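Local coordinates for ABC transporter, substrate-binding protein (Streptococcus pneumoniae, PDB 5G5Z) that captures short- and long-chain fructooligosaccharides, preferring tetrasaccharides and larger, as the solute-binding subunit of an ABC importer, at residues K272-G277 with A370-R375. Residues are numbered along the deposited sequence; the frame is centred on the assembly and turned at random.
Sequences KNNVTG and APAELR. With FRU (beta-D-fructofuranose), chain F; GLC (alpha-D-glucopyranose), chain C; FRU (beta-D-fructofuranose), chain D.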
loop_
_atom_site.group_PDB
_atom_site.type_symbol
_atom_site.label_atom_id
_atom_site.label_comp_id
_atom_site.label_asym_id
_atom_site.label_seq_id
_atom_site.Cartn_x
_atom_site.Cartn_y
_atom_site.Cartn_z
ATOM N N LYS B 272 -22.447 -6.981 -15.024
ATOM C CA LYS B 272 -23.446 -6.943 -13.949
ATOM C C LYS B 272 -23.775 -8.332 -13.413
ATOM O O LYS B 272 -24.198 -8.473 -12.256
ATOM C CB LYS B 272 -24.731 -6.289 -14.453
ATOM C CG LYS B 272 -25.400 -7.095 -15.547
ATOM C CD LYS B 272 -26.705 -6.498 -15.989
ATOM C CE LYS B 272 -27.442 -7.474 -16.884
ATOM N NZ LYS B 272 -28.832 -7.009 -17.172
ATOM N N ASN B 273 -23.603 -9.367 -14.236
ATOM C CA ASN B 273 -23.900 -10.730 -13.820
ATOM C C ASN B 273 -23.046 -11.192 -12.648
ATOM O O ASN B 273 -23.412 -12.166 -11.988
ATOM C CB ASN B 273 -23.722 -11.682 -14.998
ATOM C CG ASN B 273 -24.781 -11.476 -16.057
ATOM O OD1 ASN B 273 -25.863 -12.040 -15.972
ATOM N ND2 ASN B 273 -24.483 -10.646 -17.050
ATOM N N ASN B 274 -21.917 -10.540 -12.385
ATOM C CA ASN B 274 -21.095 -10.867 -11.228
ATOM C C ASN B 274 -21.517 -10.128 -9.973
ATOM O O ASN B 274 -21.049 -10.475 -8.880
ATOM C CB ASN B 274 -19.618 -10.551 -11.505
ATOM C CG ASN B 274 -19.058 -11.356 -12.654
ATOM O OD1 ASN B 274 -19.428 -12.514 -12.850
ATOM N ND2 ASN B 274 -18.156 -10.745 -13.425
ATOM N N VAL B 275 -22.367 -9.111 -10.086
ATOM C CA VAL B 275 -22.656 -8.299 -8.915
ATOM C C VAL B 275 -24.142 -8.364 -8.575
ATOM O O VAL B 275 -24.514 -8.825 -7.489
ATOM C CB VAL B 275 -22.168 -6.859 -9.118
ATOM C CG1 VAL B 275 -22.445 -5.999 -7.865
ATOM C CG2 VAL B 275 -20.662 -6.875 -9.444
ATOM N N THR B 276 -25.000 -7.921 -9.492
ATOM C CA THR B 276 -26.435 -7.932 -9.244
ATOM C C THR B 276 -27.135 -9.109 -9.898
ATOM O O THR B 276 -28.340 -9.292 -9.691
ATOM C CB THR B 276 -27.093 -6.618 -9.704
ATOM O OG1 THR B 276 -26.742 -6.303 -11.071
ATOM C CG2 THR B 276 -26.681 -5.469 -8.764
ATOM N N GLY B 277 -26.415 -9.919 -10.655
ATOM C CA GLY B 277 -26.932 -11.187 -11.124
ATOM C C GLY B 277 -27.443 -11.124 -12.549
ATOM O O GLY B 277 -27.384 -10.099 -13.242
ATOM N N ALA B 370 -22.642 -17.267 -12.055
ATOM C CA ALA B 370 -21.870 -16.157 -12.580
ATOM C C ALA B 370 -20.688 -16.711 -13.377
ATOM O O ALA B 370 -20.047 -17.676 -12.944
ATOM C CB ALA B 370 -21.380 -15.254 -11.444
ATOM N N PRO B 371 -20.371 -16.140 -14.544
ATOM C CA PRO B 371 -19.339 -16.764 -15.388
ATOM C C PRO B 371 -17.983 -16.770 -14.695
ATOM O O PRO B 371 -17.311 -17.808 -14.627
ATOM C CB PRO B 371 -19.331 -15.881 -16.643
ATOM C CG PRO B 371 -19.723 -14.516 -16.131
ATOM C CD PRO B 371 -20.697 -14.764 -14.993
ATOM N N ALA B 372 -17.615 -15.612 -14.144
ATOM C CA ALA B 372 -16.326 -15.446 -13.483
ATOM C C ALA B 372 -16.131 -16.433 -12.336
ATOM O O ALA B 372 -14.991 -16.782 -12.005
ATOM C CB ALA B 372 -16.207 -14.014 -12.967
ATOM N N GLU B 373 -17.225 -16.901 -11.732
ATOM C CA GLU B 373 -17.105 -17.772 -10.565
ATOM C C GLU B 373 -16.697 -19.187 -10.961
ATOM O O GLU B 373 -15.755 -19.753 -10.400
ATOM C CB GLU B 373 -18.415 -17.780 -9.786
ATOM C CG GLU B 373 -18.555 -18.954 -8.839
ATOM C CD GLU B 373 -19.863 -18.916 -8.092
ATOM O OE1 GLU B 373 -20.331 -17.797 -7.792
ATOM O OE2 GLU B 373 -20.431 -19.993 -7.832
ATOM N N LEU B 374 -17.381 -19.773 -11.938
ATOM C CA LEU B 374 -16.924 -21.054 -12.465
ATOM C C LEU B 374 -15.573 -20.912 -13.158
ATOM O O LEU B 374 -14.743 -21.831 -13.121
ATOM C CB LEU B 374 -17.959 -21.602 -13.441
ATOM C CG LEU B 374 -17.693 -23.022 -13.937
ATOM C CD1 LEU B 374 -17.516 -23.947 -12.759
ATOM C CD2 LEU B 374 -18.843 -23.481 -14.808
ATOM N N ARG B 375 -15.331 -19.775 -13.804
ATOM C CA ARG B 375 -14.060 -19.618 -14.494
ATOM C C ARG B 375 -12.903 -19.694 -13.508
ATOM O O ARG B 375 -11.955 -20.460 -13.700
ATOM C CB ARG B 375 -14.033 -18.305 -15.264
ATOM C CG ARG B 375 -12.690 -18.044 -15.913
ATOM C CD ARG B 375 -12.690 -16.709 -16.636
ATOM N NE ARG B 375 -11.457 -16.544 -17.388
ATOM C CZ ARG B 375 -11.171 -15.489 -18.139
ATOM N NH1 ARG B 375 -12.035 -14.484 -18.239
ATOM N NH2 ARG B 375 -10.014 -15.447 -18.782
HETATM C C1 FRU F . -12.164 -10.808 -18.125
HETATM C C2 FRU F . -13.059 -11.057 -16.894
HETATM C C3 FRU F . -14.309 -11.988 -16.893
HETATM C C4 FRU F . -14.909 -11.672 -15.546
HETATM C C5 FRU F . -14.503 -10.433 -15.294
HETATM C C6 FRU F . -14.543 -10.178 -13.825
HETATM O O1 FRU F . -12.345 -11.833 -19.093
HETATM O O2 FRU F . -12.103 -12.125 -16.376
HETATM O O3 FRU F . -14.079 -13.324 -16.992
HETATM O O4 FRU F . -16.409 -11.728 -15.513
HETATM O O5 FRU F . -13.002 -10.349 -15.849
HETATM O O6 FRU F . -13.546 -9.224 -13.493
HETATM C C1 GLC C . -11.154 -11.787 -15.342
HETATM C C2 GLC C . -9.898 -12.637 -15.441
HETATM C C3 GLC C . -10.189 -14.070 -15.156
HETATM C C4 GLC C . -10.750 -14.224 -13.805
HETATM C C5 GLC C . -12.002 -13.392 -13.688
HETATM C C6 GLC C . -12.557 -13.551 -12.305
HETATM O O2 GLC C . -9.343 -12.497 -16.767
HETATM O O3 GLC C . -9.002 -14.920 -15.310
HETATM O O4 GLC C . -11.136 -15.609 -13.614
HETATM O O5 GLC C . -11.683 -11.986 -13.963
HETATM O O6 GLC C . -11.822 -12.792 -11.400
HETATM C C1 FRU D . -11.544 -10.353 -20.887
HETATM C C2 FRU D . -12.522 -11.412 -20.509
HETATM C C3 FRU D . -12.563 -12.456 -21.313
HETATM C C4 FRU D . -14.055 -12.948 -21.227
HETATM C C5 FRU D . -14.784 -11.579 -21.301
HETATM C C6 FRU D . -16.163 -11.578 -20.639
HETATM O O1 FRU D . -10.215 -10.857 -20.992
HETATM O O3 FRU D . -11.662 -13.528 -20.928
HETATM O O4 FRU D . -14.433 -13.676 -22.294
HETATM O O5 FRU D . -13.999 -10.731 -20.674
HETATM O O6 FRU D . -16.515 -10.231 -20.544
#
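Asn274 reaches across to the start of helix 371-378 with its amide, and the two ends of that amide do different work. The carbonyl end is set among carbons: OD1 lies 3.4 Å from CD of Pro371 and 3.6 Å from CB of Ala372, with the methyl of Ala370 also alongside, and it has no hydrogen-bonding partner in the model although the contact buries it. The amino end turns to the sugar, ND2 donating to O4 of the chain F fructose at 2.9 Å in a fairly straight bond (158°). With chi1 at -62°, CG stands beside the backbone N and anti to the carbonyl carbon, which carries the amide out to the helix start. Beside it, CB of Ala370, the N-cap residue, lies 3.7 Å from the backbone O of Asn273, whose side-chain ND2 is hydrogen-bonded to OD1 of Asp271. Ala372 CB touches the sugar as well as OD1 of Asn274, lying 3.4 Å from the same fructose O4.

One helical turn after Pro371, Arg375 stretches out almost fully extended along the kestose. Its NH1 donates to O3 (2.7 Å) and O1 (2.8 Å) of the chain F fructose and, weakly, to O3 of the chain D fructose, while C3 of the glucose sits over the centre of one guanidinium face. NE makes a salt bridge with Glu379, itself hydrogen-bonded to the glucose, and a hydrogen bond to the carbonyl of Asn339; these anchors should limit rotation of the guanidinium. No hydrogen bond joins the two segments directly, and their protein-protein contact is van der Waals packing; Asn274 and Arg375 both hold the central fructose, so the sugar itself completes the polar bridge between loop and helix, through two residues of the fructooligosaccharide site.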